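Local coordinates for protein telomere length regulator taz1 (Schizosaccharomyces pombe, PDB 4ZMI) that binds double-stranded telomeric DNA and regulates telomere length and the silencing of nearby genes, this chain being its helical domain, at residues A8-N13 with T66-L71; D14-A19 with E95-S100. All blocks are in the same frame, centred on the assembly; numbering follows the deposited sequence.

Contact 1 of 2, residues A8-N13 with T66-L71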
loop_
_atom_site.group_PDB
_atom_site.type_symbol
_atom_site.label_atom_id
_atom_site.label_comp_id
_atom_site.label_asym_id
_atom_site.label_seq_id
_atom_site.Cartn_x
_atom_site.Cartn_y
_atom_site.Cartn_z
ATOM N N ALA A 8 -5.172 -5.046 -17.849
ATOM C CA ALA A 8 -3.768 -4.877 -17.496
ATOM C C ALA A 8 -3.028 -4.449 -18.747
ATOM O O ALA A 8 -2.106 -3.638 -18.696
ATOM C CB ALA A 8 -3.203 -6.175 -16.969
ATOM N N SER A 9 -3.463 -4.995 -19.877
ATOM C CA SER A 9 -2.842 -4.712 -21.162
ATOM C C SER A 9 -3.057 -3.257 -21.523
ATOM O O SER A 9 -2.114 -2.581 -21.922
ATOM C CB SER A 9 -3.399 -5.611 -22.265
ATOM O OG SER A 9 -4.437 -4.935 -22.956
ATOM N N LEU A 10 -4.291 -2.774 -21.377
ATOM C CA LEU A 10 -4.550 -1.326 -21.447
ATOM C C LEU A 10 -3.610 -0.504 -20.566
ATOM O O LEU A 10 -3.225 0.598 -20.952
ATOM C CB LEU A 10 -5.978 -0.982 -21.032
ATOM C CG LEU A 10 -7.181 -1.432 -21.854
ATOM C CD1 LEU A 10 -8.462 -0.990 -21.148
ATOM C CD2 LEU A 10 -7.125 -0.884 -23.288
ATOM N N LEU A 11 -3.253 -1.015 -19.381
ATOM C CA LEU A 11 -2.398 -0.241 -18.465
ATOM C C LEU A 11 -1.010 -0.070 -19.077
ATOM O O LEU A 11 -0.401 0.986 -18.948
ATOM C CB LEU A 11 -2.325 -0.848 -17.036
ATOM C CG LEU A 11 -1.576 -0.022 -15.967
ATOM C CD1 LEU A 11 -2.147 1.374 -15.868
ATOM C CD2 LEU A 11 -1.551 -0.680 -14.558
ATOM N N VAL A 12 -0.527 -1.099 -19.770
ATOM C CA VAL A 12 0.744 -0.995 -20.481
ATOM C C VAL A 12 0.725 0.205 -21.441
ATOM O O VAL A 12 1.689 0.973 -21.515
ATOM C CB VAL A 12 1.064 -2.299 -21.249
ATOM C CG1 VAL A 12 2.422 -2.212 -21.962
ATOM C CG2 VAL A 12 1.028 -3.494 -20.307
ATOM N N ASN A 13 -0.393 0.372 -22.146
ATOM C CA ASN A 13 -0.561 1.463 -23.113
ATOM C C ASN A 13 -0.595 2.864 -22.481
ATOM O O ASN A 13 0.076 3.775 -22.950
ATOM C CB ASN A 13 -1.815 1.244 -23.976
ATOM C CG ASN A 13 -1.622 0.171 -25.048
ATOM O OD1 ASN A 13 -0.532 -0.382 -25.203
ATOM N ND2 ASN A 13 -2.688 -0.129 -25.787
ATOM N N THR A 66 -8.640 2.443 -11.023
ATOM C CA THR A 66 -9.111 1.188 -10.458
ATOM C C THR A 66 -10.031 0.409 -11.396
ATOM O O THR A 66 -9.851 -0.787 -11.591
ATOM C CB THR A 66 -9.831 1.472 -9.143
ATOM O OG1 THR A 66 -8.852 1.679 -8.113
ATOM C CG2 THR A 66 -10.745 0.331 -8.758
ATOM N N THR A 67 -11.017 1.090 -11.967
ATOM C CA THR A 67 -12.004 0.441 -12.823
ATOM C C THR A 67 -11.443 0.139 -14.199
ATOM O O THR A 67 -11.603 -0.966 -14.715
ATOM C CB THR A 67 -13.270 1.296 -12.985
ATOM O OG1 THR A 67 -13.908 1.446 -11.710
ATOM C CG2 THR A 67 -14.245 0.620 -13.949
ATOM N N LYS A 68 -10.784 1.125 -14.795
ATOM C CA LYS A 68 -10.274 0.957 -16.152
ATOM C C LYS A 68 -9.163 -0.089 -16.214
ATOM O O LYS A 68 -9.169 -0.933 -17.104
ATOM C CB LYS A 68 -9.790 2.287 -16.740
ATOM C CG LYS A 68 -9.252 2.171 -18.151
ATOM C CD LYS A 68 -8.976 3.532 -18.759
ATOM C CE LYS A 68 -8.526 3.393 -20.203
ATOM N NZ LYS A 68 -8.432 4.712 -20.883
ATOM N N TYR A 69 -8.227 -0.048 -15.266
ATOM C CA TYR A 69 -7.061 -0.920 -15.342
ATOM C C TYR A 69 -7.159 -2.195 -14.517
ATOM O O TYR A 69 -6.198 -2.950 -14.424
ATOM C CB TYR A 69 -5.788 -0.150 -15.053
ATOM C CG TYR A 69 -5.684 1.050 -15.948
ATOM C CD1 TYR A 69 -5.863 2.331 -15.451
ATOM C CD2 TYR A 69 -5.453 0.899 -17.305
ATOM C CE1 TYR A 69 -5.784 3.428 -16.278
ATOM C CE2 TYR A 69 -5.372 1.989 -18.136
ATOM C CZ TYR A 69 -5.539 3.250 -17.618
ATOM O OH TYR A 69 -5.462 4.340 -18.447
ATOM N N GLY A 70 -8.340 -2.454 -13.966
ATOM C CA GLY A 70 -8.620 -3.750 -13.381
ATOM C C GLY A 70 -8.054 -3.975 -11.986
ATOM O O GLY A 70 -8.000 -5.111 -11.517
ATOM N N LEU A 71 -7.631 -2.900 -11.322
ATOM C CA LEU A 71 -7.008 -3.025 -10.000
ATOM C C LEU A 71 -8.049 -3.281 -8.917
ATOM O O LEU A 71 -8.490 -2.352 -8.246
ATOM C CB LEU A 71 -6.207 -1.767 -9.645
ATOM C CG LEU A 71 -5.102 -1.391 -10.638
ATOM C CD1 LEU A 71 -4.194 -0.338 -10.008
ATOM C CD2 LEU A 71 -4.298 -2.603 -11.065
#
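Leu11 lays a methyl group over the aromatic ring of Tyr69, a CH-pi contact that joins the long first helix (5-35) of this all-helical domain to the end of helix 52-68. Its CD1 lies 3.7 Å from the centroid of the Tyr69 ring and 17° off the ring normal, displaced toward the rim. Chi1 of -174° sets CG of Leu11 anti to the backbone N, and chi2 of 55° brings CD1 over the ring; CB also touches, 3.6 Å from CD2 of Tyr69. The opposite face of the ring is occupied from within its own segment, with Lys68 CG above its centre. The ring is thus held between a leucine methyl and the aliphatic part of a lysine, partners that suit a flat aromatic surface.

The backbone comes as close as any side chain: Leu11 CA is 3.5 Å from Tyr69 CD2. Leu10 flanks this meeting at its more exposed side: its CB packs on Tyr69 CE2 at 4.2 Å, while CD1 approaches the carbonyl of Lys68. Phe91, from helix 85-91, backs Leu11.

The polar ends of Tyr69 find their partners outside the two segments. A tyrosine suits this buried place because its ring packs against leucine while its hydroxyl bonds to Asp14 one turn further along the first helix. Glycine readily adopts the positive phi of Gly70, in a Schellman-like ending with a weak bond from Leu71 N to Thr66 O. Tyr69 O accepts a hydrogen bond from NE1 of Trp3, whereas Ala8 N stays 4.1 Å from that oxygen, too far to bond.

Contact 2 of 2, residues D14-A19 with E95-S100; sequences DCQNIA and EKPLKS
Ala19 N donates to Cys15 O over 2.9 Å, a regular helical bond that sets Cys15 and Ala19 one turn apart, both directed at Pro97. The bond matters here because the helix is kinked just before it: the amides of Gln16 and Asn17 have no bond to the preceding turn, and regular pairing is in place again with Ile18 and Ala19. Helix 95-107 begins beside this turn, and the two short axes approach to 8.8 Å at 38°, with their N-to-C directions roughly in common.

Pro97 carries the contact. As the third residue of its helix it lies in the first turn, where a residue without an N-H costs no helical bond, and its compact ring packs directly on the facing turn of helix 5-35. Cys15 SG, anti to its backbone N (chi1 -160°), touches CG of Pro97 at 3.6 Å. One turn on, Ala19 CB meets CB of Pro97, also at 3.6 Å. The small alanine lets the backbones close in, so that the CA atoms of Ala19 and Pro97 are 5.4 Å apart.

Gln16 comes in from the exposed border. The bend at chi2 (86°) brings CD back toward Pro97, and the amide it carries lies against the proline, with NE2 3.9 Å from Pro97 CB and OE1 near CG. Deeper along the helices, Ser100 CB packs on Ala19 CB at 4.3 Å, while its hydroxyl makes a weak hydrogen bond to Glu23. Leu94 adds a further apolar neighbour to Cys15.

Since the segments meet through carbon and sulfur surfaces, with even the glutamine amide serving as a packing surface, their fit depends on shape and close approach rather than on directed polar bonds.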
loop_
_atom_site.group_PDB
_atom_site.type_symbol
_atom_site.label_atom_id
_atom_site.label_comp_id
_atom_site.label_asym_id
_atom_site.label_seq_id
_atom_site.Cartn_x
_atom_site.Cartn_y
_atom_site.Cartn_z
ATOM N N ASP A 14 -1.366 3.031 -21.412
ATOM C CA ASP A 14 -1.555 4.349 -20.809
ATOM C C ASP A 14 -0.646 4.580 -19.627
ATOM O O ASP A 14 -0.862 5.498 -18.829
ATOM C CB ASP A 14 -2.988 4.492 -20.342
ATOM C CG ASP A 14 -3.964 4.021 -21.374
ATOM O OD1 ASP A 14 -3.631 4.116 -22.573
ATOM O OD2 ASP A 14 -5.053 3.549 -20.988
ATOM N N CYS A 15 0.377 3.750 -19.526
ATOM C CA CYS A 15 1.178 3.671 -18.314
ATOM C C CYS A 15 1.852 4.986 -17.979
ATOM O O CYS A 15 1.567 5.604 -16.946
ATOM C CB CYS A 15 2.223 2.573 -18.466
ATOM S SG CYS A 15 2.871 1.987 -16.917
ATOM N N GLN A 16 2.744 5.423 -18.857
ATOM C CA GLN A 16 3.529 6.611 -18.563
ATOM C C GLN A 16 2.631 7.830 -18.364
ATOM O O GLN A 16 2.916 8.678 -17.520
ATOM C CB GLN A 16 4.576 6.866 -19.645
ATOM C CG GLN A 16 5.889 7.425 -19.104
ATOM C CD GLN A 16 6.852 6.341 -18.650
ATOM O OE1 GLN A 16 6.888 5.249 -19.225
ATOM N NE2 GLN A 16 7.639 6.636 -17.616
ATOM N N ASN A 17 1.529 7.897 -19.106
ATOM C CA ASN A 17 0.618 9.034 -18.997
ATOM C C ASN A 17 -0.147 9.117 -17.677
ATOM O O ASN A 17 -0.212 10.176 -17.060
ATOM C CB ASN A 17 -0.369 9.076 -20.163
ATOM C CG ASN A 17 -1.354 10.229 -20.042
ATOM O OD1 ASN A 17 -2.539 10.025 -19.760
ATOM N ND2 ASN A 17 -0.858 11.453 -20.233
ATOM N N ILE A 18 -0.747 8.008 -17.262
ATOM C CA ILE A 18 -1.458 7.973 -15.996
ATOM C C ILE A 18 -0.470 8.203 -14.866
ATOM O O ILE A 18 -0.766 8.909 -13.896
ATOM C CB ILE A 18 -2.167 6.630 -15.787
ATOM C CG1 ILE A 18 -3.279 6.434 -16.833
ATOM C CG2 ILE A 18 -2.678 6.505 -14.343
ATOM C CD1 ILE A 18 -4.294 7.568 -16.865
ATOM N N ALA A 19 0.715 7.614 -15.007
ATOM C CA ALA A 19 1.790 7.845 -14.053
ATOM C C ALA A 19 2.086 9.336 -13.889
ATOM O O ALA A 19 2.301 9.808 -12.769
ATOM C CB ALA A 19 3.044 7.089 -14.458
ATOM N N GLU A 95 8.644 -0.577 -14.792
ATOM C CA GLU A 95 8.684 -0.554 -13.330
ATOM C C GLU A 95 8.619 0.859 -12.764
ATOM O O GLU A 95 7.863 1.124 -11.836
ATOM C CB GLU A 95 9.902 -1.295 -12.787
ATOM C CG GLU A 95 9.809 -1.556 -11.304
ATOM C CD GLU A 95 11.090 -2.103 -10.720
ATOM O OE1 GLU A 95 11.366 -3.306 -10.889
ATOM O OE2 GLU A 95 11.824 -1.325 -10.083
ATOM N N LYS A 96 9.395 1.767 -13.348
ATOM C CA LYS A 96 9.431 3.166 -12.912
ATOM C C LYS A 96 8.040 3.813 -12.823
ATOM O O LYS A 96 7.674 4.327 -11.775
ATOM C CB LYS A 96 10.385 4.023 -13.776
ATOM C CG LYS A 96 11.552 3.269 -14.453
ATOM C CD LYS A 96 11.135 2.600 -15.785
ATOM C CE LYS A 96 12.335 2.055 -16.563
ATOM N NZ LYS A 96 13.009 3.088 -17.407
ATOM N N PRO A 97 7.250 3.795 -13.910
ATOM C CA PRO A 97 5.941 4.441 -13.745
ATOM C C PRO A 97 4.972 3.638 -12.881
ATOM O O PRO A 97 4.034 4.227 -12.357
ATOM C CB PRO A 97 5.411 4.518 -15.180
ATOM C CG PRO A 97 6.044 3.379 -15.853
ATOM C CD PRO A 97 7.440 3.333 -15.293
ATOM N N LEU A 98 5.172 2.329 -12.748
ATOM C CA LEU A 98 4.305 1.543 -11.877
ATOM C C LEU A 98 4.479 2.021 -10.438
ATOM O O LEU A 98 3.501 2.207 -9.725
ATOM C CB LEU A 98 4.584 0.044 -12.004
ATOM C CG LEU A 98 3.949 -0.613 -13.252
ATOM C CD1 LEU A 98 4.500 -1.997 -13.489
ATOM C CD2 LEU A 98 2.418 -0.671 -13.162
ATOM N N LYS A 99 5.722 2.247 -10.030
ATOM C CA LYS A 99 6.013 2.742 -8.680
ATOM C C LYS A 99 5.303 4.057 -8.418
ATOM O O LYS A 99 4.831 4.294 -7.311
ATOM C CB LYS A 99 7.501 2.948 -8.487
ATOM C CG LYS A 99 8.327 1.715 -8.734
ATOM C CD LYS A 99 8.532 0.912 -7.470
ATOM C CE LYS A 99 9.480 -0.239 -7.758
ATOM N NZ LYS A 99 9.755 -1.054 -6.556
ATOM N N SER A 100 5.216 4.905 -9.439
ATOM C CA SER A 100 4.523 6.175 -9.296
ATOM C C SER A 100 3.035 5.974 -9.037
ATOM O O SER A 100 2.480 6.579 -8.126
ATOM C CB SER A 100 4.729 7.066 -10.525
ATOM O OG SER A 100 6.086 7.463 -10.649
#

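Both contacts are largely buried, with one exposed residue each at the border (Leu10 in contact 1, Gln16 in contact 2), and both use consecutive turns of helix 5-35. Contact 1 fastens that helix to the end of helix 52-68 through an aromatic face; contact 2 fastens it to the start of helix 95-107 through a proline, without aromatics. Their centres are 11 Å apart and they meet directly: the bond between the Tyr69 hydroxyl and Asp14 ties one to the other, and Lys68 NZ adds a long, weak ion pair to the same carboxylate. Leu11 also reaches Leu98, so apolar packing continues from one contact to the other.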